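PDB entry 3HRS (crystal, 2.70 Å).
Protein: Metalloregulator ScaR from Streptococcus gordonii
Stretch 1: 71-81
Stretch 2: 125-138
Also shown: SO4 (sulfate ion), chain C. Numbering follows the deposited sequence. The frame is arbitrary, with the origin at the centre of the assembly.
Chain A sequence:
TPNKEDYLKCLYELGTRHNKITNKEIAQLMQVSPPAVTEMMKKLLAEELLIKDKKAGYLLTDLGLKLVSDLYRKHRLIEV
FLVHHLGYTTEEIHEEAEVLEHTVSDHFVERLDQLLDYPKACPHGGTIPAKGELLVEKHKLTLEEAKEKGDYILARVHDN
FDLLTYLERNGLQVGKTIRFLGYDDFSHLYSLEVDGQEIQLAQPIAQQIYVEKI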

# COMPACT_ATOMS: atom_id res chain seq x y z
N LEU A 71 9.89 -6.43 10.54
CA LEU A 71 8.85 -5.54 11.05
C LEU A 71 9.32 -4.08 11.02
O LEU A 71 8.58 -3.16 10.64
CB LEU A 71 8.55 -5.90 12.49
CG LEU A 71 7.56 -7.04 12.58
CD1 LEU A 71 7.27 -7.32 14.04
CD2 LEU A 71 6.29 -6.67 11.79
N TYR A 72 10.55 -3.87 11.45
CA TYR A 72 11.06 -2.54 11.55
C TYR A 72 11.37 -2.01 10.15
O TYR A 72 11.10 -0.82 9.87
CB TYR A 72 12.25 -2.51 12.50
CG TYR A 72 11.86 -2.28 13.95
CD1 TYR A 72 11.65 -1.00 14.43
CD2 TYR A 72 11.72 -3.32 14.83
CE1 TYR A 72 11.31 -0.77 15.75
CE2 TYR A 72 11.38 -3.11 16.15
CZ TYR A 72 11.18 -1.83 16.61
OH TYR A 72 10.83 -1.61 17.93
N ARG A 73 11.90 -2.87 9.27
CA ARG A 73 12.08 -2.48 7.86
C ARG A 73 10.78 -1.99 7.27
O ARG A 73 10.69 -0.85 6.77
CB ARG A 73 12.63 -3.59 6.98
CG ARG A 73 14.10 -3.47 6.72
CD ARG A 73 14.63 -4.68 5.95
NE ARG A 73 14.37 -4.62 4.52
CZ ARG A 73 15.03 -3.84 3.66
NH1 ARG A 73 15.98 -3.00 4.08
NH2 ARG A 73 14.73 -3.87 2.38
N LYS A 74 9.76 -2.84 7.35
CA LYS A 74 8.47 -2.57 6.74
C LYS A 74 7.94 -1.23 7.25
O LYS A 74 7.67 -0.31 6.46
CB LYS A 74 7.49 -3.69 7.07
CG LYS A 74 6.35 -3.83 6.09
CD LYS A 74 5.14 -4.50 6.73
CE LYS A 74 5.15 -6.02 6.52
NZ LYS A 74 5.65 -6.78 7.68
N HIS A 75 7.87 -1.13 8.57
CA HIS A 75 7.36 0.04 9.26
C HIS A 75 8.13 1.35 9.00
O HIS A 75 7.53 2.39 8.76
CB HIS A 75 7.37 -0.24 10.73
CG HIS A 75 7.03 0.95 11.56
ND1 HIS A 75 5.74 1.40 11.69
CD2 HIS A 75 7.80 1.76 12.32
CE1 HIS A 75 5.73 2.44 12.51
NE2 HIS A 75 6.97 2.68 12.90
N ARG A 76 9.46 1.29 9.08
CA ARG A 76 10.26 2.47 8.79
C ARG A 76 10.34 2.82 7.29
O ARG A 76 10.38 3.98 6.94
CB ARG A 76 11.64 2.42 9.45
CG ARG A 76 11.53 2.55 10.96
CD ARG A 76 12.72 1.99 11.75
NE ARG A 76 12.43 2.10 13.18
CZ ARG A 76 13.30 1.86 14.16
NH1 ARG A 76 14.55 1.50 13.89
NH2 ARG A 76 12.91 1.99 15.42
N LEU A 77 10.38 1.84 6.39
CA LEU A 77 10.39 2.24 4.99
C LEU A 77 9.02 2.84 4.56
O LEU A 77 8.98 3.83 3.85
CB LEU A 77 10.84 1.12 4.07
CG LEU A 77 12.29 0.65 4.15
CD1 LEU A 77 12.47 -0.74 3.51
CD2 LEU A 77 13.15 1.62 3.46
N ILE A 78 7.92 2.28 5.04
CA ILE A 78 6.62 2.88 4.79
C ILE A 78 6.60 4.28 5.41
O ILE A 78 6.08 5.23 4.83
CB ILE A 78 5.46 2.04 5.39
CG1 ILE A 78 5.36 0.65 4.72
CG2 ILE A 78 4.15 2.72 5.17
CD1 ILE A 78 5.46 0.71 3.23
N GLU A 79 7.17 4.42 6.59
CA GLU A 79 7.19 5.74 7.21
C GLU A 79 7.89 6.70 6.26
O GLU A 79 7.29 7.68 5.85
CB GLU A 79 7.90 5.71 8.56
CG GLU A 79 8.08 7.07 9.18
CD GLU A 79 6.97 7.41 10.14
OE1 GLU A 79 6.93 8.58 10.60
OE2 GLU A 79 6.16 6.50 10.44
N VAL A 80 9.15 6.40 5.91
CA VAL A 80 9.92 7.20 4.97
C VAL A 80 9.18 7.45 3.67
O VAL A 80 9.22 8.55 3.15
CB VAL A 80 11.23 6.53 4.57
CG1 VAL A 80 11.85 7.24 3.33
CG2 VAL A 80 12.20 6.52 5.74
N PHE A 81 8.51 6.45 3.12
CA PHE A 81 7.79 6.69 1.88
C PHE A 81 6.65 7.70 2.09
O PHE A 81 6.54 8.64 1.35
CB PHE A 81 7.27 5.38 1.25
CG PHE A 81 6.34 5.59 0.06
CD1 PHE A 81 6.85 5.93 -1.18
CD2 PHE A 81 4.97 5.40 0.19
CE1 PHE A 81 5.99 6.09 -2.28
CE2 PHE A 81 4.10 5.55 -0.90
CZ PHE A 81 4.61 5.90 -2.14
N GLY A 125 14.76 9.13 13.10
CA GLY A 125 16.09 8.74 13.53
C GLY A 125 16.24 7.25 13.79
O GLY A 125 17.35 6.72 14.01
N GLY A 126 15.10 6.56 13.77
CA GLY A 126 15.11 5.12 13.82
C GLY A 126 15.91 4.59 12.65
O GLY A 126 15.74 5.03 11.48
N THR A 127 16.78 3.64 12.95
CA THR A 127 17.63 3.03 11.93
C THR A 127 16.88 1.96 11.11
O THR A 127 15.94 1.35 11.60
CB THR A 127 18.87 2.43 12.56
OG1 THR A 127 19.40 1.44 11.68
CG2 THR A 127 18.49 1.76 13.84
N ILE A 128 17.30 1.78 9.85
CA ILE A 128 16.62 0.87 8.93
C ILE A 128 17.52 -0.24 8.41
O ILE A 128 18.23 -0.07 7.42
CB ILE A 128 16.09 1.59 7.69
CG1 ILE A 128 15.09 2.67 8.04
CG2 ILE A 128 15.35 0.62 6.80
CD1 ILE A 128 14.62 3.43 6.80
N PRO A 129 17.45 -1.40 9.03
CA PRO A 129 18.31 -2.54 8.71
C PRO A 129 18.08 -3.09 7.30
O PRO A 129 16.96 -3.06 6.80
CB PRO A 129 17.87 -3.57 9.75
CG PRO A 129 16.48 -3.20 10.07
CD PRO A 129 16.53 -1.71 10.13
N ALA A 130 19.13 -3.60 6.68
CA ALA A 130 19.03 -4.25 5.37
C ALA A 130 18.18 -5.50 5.43
O ALA A 130 18.08 -6.13 6.50
CB ALA A 130 20.43 -4.60 4.88
N LYS A 131 17.58 -5.92 4.31
CA LYS A 131 16.94 -7.25 4.32
C LYS A 131 17.86 -8.28 5.01
O LYS A 131 19.03 -8.40 4.63
CB LYS A 131 16.61 -7.76 2.92
CG LYS A 131 15.60 -8.91 2.90
CD LYS A 131 15.40 -9.48 1.48
CE LYS A 131 15.24 -11.02 1.49
NZ LYS A 131 16.20 -11.76 2.44
N GLY A 132 17.35 -8.99 6.01
CA GLY A 132 18.12 -10.03 6.66
C GLY A 132 19.18 -9.66 7.71
O GLY A 132 19.58 -10.48 8.51
N GLU A 133 19.67 -8.43 7.70
CA GLU A 133 20.59 -8.00 8.73
C GLU A 133 19.78 -7.65 10.00
O GLU A 133 18.55 -7.55 9.96
CB GLU A 133 21.46 -6.84 8.23
CG GLU A 133 21.93 -5.82 9.28
CD GLU A 133 22.20 -4.42 8.68
OE1 GLU A 133 22.90 -3.62 9.34
OE2 GLU A 133 21.70 -4.13 7.57
N LEU A 134 20.46 -7.48 11.12
CA LEU A 134 19.75 -7.37 12.39
C LEU A 134 19.63 -5.94 12.86
O LEU A 134 20.60 -5.18 12.86
CB LEU A 134 20.42 -8.23 13.46
CG LEU A 134 20.01 -9.70 13.41
CD1 LEU A 134 20.27 -10.29 12.03
CD2 LEU A 134 20.70 -10.52 14.50
N LEU A 135 18.43 -5.57 13.28
CA LEU A 135 18.24 -4.25 13.87
C LEU A 135 19.33 -3.93 14.88
O LEU A 135 19.48 -4.63 15.90
CB LEU A 135 16.85 -4.13 14.51
CG LEU A 135 16.55 -2.71 15.02
CD1 LEU A 135 17.29 -1.73 14.14
CD2 LEU A 135 15.04 -2.41 15.08
N VAL A 136 20.09 -2.88 14.58
CA VAL A 136 21.11 -2.35 15.47
C VAL A 136 21.00 -0.84 15.42
O VAL A 136 21.53 -0.21 14.50
CB VAL A 136 22.53 -2.75 15.01
CG1 VAL A 136 23.60 -1.99 15.78
CG2 VAL A 136 22.73 -4.22 15.13
N GLU A 137 20.32 -0.27 16.40
CA GLU A 137 20.04 1.16 16.36
C GLU A 137 21.27 2.06 16.33
O GLU A 137 22.19 1.85 17.09
CB GLU A 137 19.10 1.57 17.50
CG GLU A 137 17.82 0.73 17.51
CD GLU A 137 16.67 1.33 16.71
OE1 GLU A 137 15.53 0.85 16.90
OE2 GLU A 137 16.89 2.27 15.92
N LYS A 138 21.29 3.04 15.44
CA LYS A 138 22.40 3.99 15.39
C LYS A 138 22.42 4.76 16.69
O LYS A 138 23.49 5.03 17.22
CB LYS A 138 22.23 4.95 14.22
CG LYS A 138 23.38 5.94 13.94
CD LYS A 138 22.97 6.91 12.80
CE LYS A 138 23.87 8.15 12.68
NZ LYS A 138 23.25 9.31 11.93
S SO4 C . 10.48 3.26 17.87
O1 SO4 C . 11.57 4.26 17.87
O2 SO4 C . 10.99 2.05 18.49
O3 SO4 C . 9.32 3.74 18.64
O4 SO4 C . 10.08 2.98 16.48

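The helix of residues 71-81 packs against an irregular segment, 125-138, that has neither helix nor strand of its own and lies along one side of the helix. The two bury 534 Å² between them, counting both sides, and the nearest CA atoms across the contact are those of R73 and I128, 5.7 Å apart.

I128 is the principal bump on the loop side. Its CA-to-CB bond runs sideways, but with chi1 in m and chi2 in t the end of the side chain reaches the helix and lies in a hollow walled by residues from successive turns. R76 CB stands 3.7 Å from I128 CG1, L77 CG 4.0 Å from I128 CG2, and V80 CG2 4.1 Å from I128 CD1, while R73 CG approaches I128 CG2 at 4.3 Å. The aliphatic base of R76 thus forms part of the wall, while its guanidinium makes the polar contacts described below. P129 continues the apolar surface, its CG lying 4.1 Å from R73 CG.

A second, smaller fit lies at Y72. L135 points toward the helix and sets a methyl over one face of the aromatic ring: L135 CD2 is 3.5 Å from the centroid of the Y72 ring and 20° off the ring normal, a CH-pi contact. The same methyl comes within 4.1 Å of R76 NH1, so the one methyl touches both the tyrosine ring and the arginine head.

The two arginines make the polar contacts. R76, extended through chi2 and chi3, carries its guanidinium into a pocket lined by both ends of the loop segment. R76 NH1 donates to the backbone carbonyl T127 O at 2.7 Å, and forms a salt bridge with E137, lying 3.2 Å from E137 OE2, although the position of that oxygen is less sure; R76 NH2 donates to E137 OE1, also at 3.2 Å. The carboxylate and the carbonyl approach near the guanidinium plane, where its N-H groups point, whereas G126 C lies over one face, 3.6 Å from R76 NH1. This close cover depends on the absence of a side chain at G126: an ideal CB there would fall 2.7 Å from R76 CZ, a clash. At the guanidinium edge a sulfate ion, probably from the crystallisation liquor, accepts a hydrogen bond from R76 NH2 to SO4 O4 at 3.2 Å.

The CA-to-CB bond of R73 runs sideways, but the end of its side chain comes nearer the loop, with chi3 near 80°. Its NH1 donates to the backbone carbonyl P129 O at 2.9 Å with an angle of 168°, although the modelled position of that oxygen is less certain. K131 N lies over one face of the guanidinium, 3.3 Å from R73 NH1; both are donors, so this is packing without a hydrogen bond.

K131 belongs to a type II beta turn from A130 to E133. E133 N donates to A130 O at 3.0 Å, and A130 N donates to E133 OE2 at 2.8 Å, tying the turn together from both ends. G132, with phi of 80°, occupies a conformation that favours glycine.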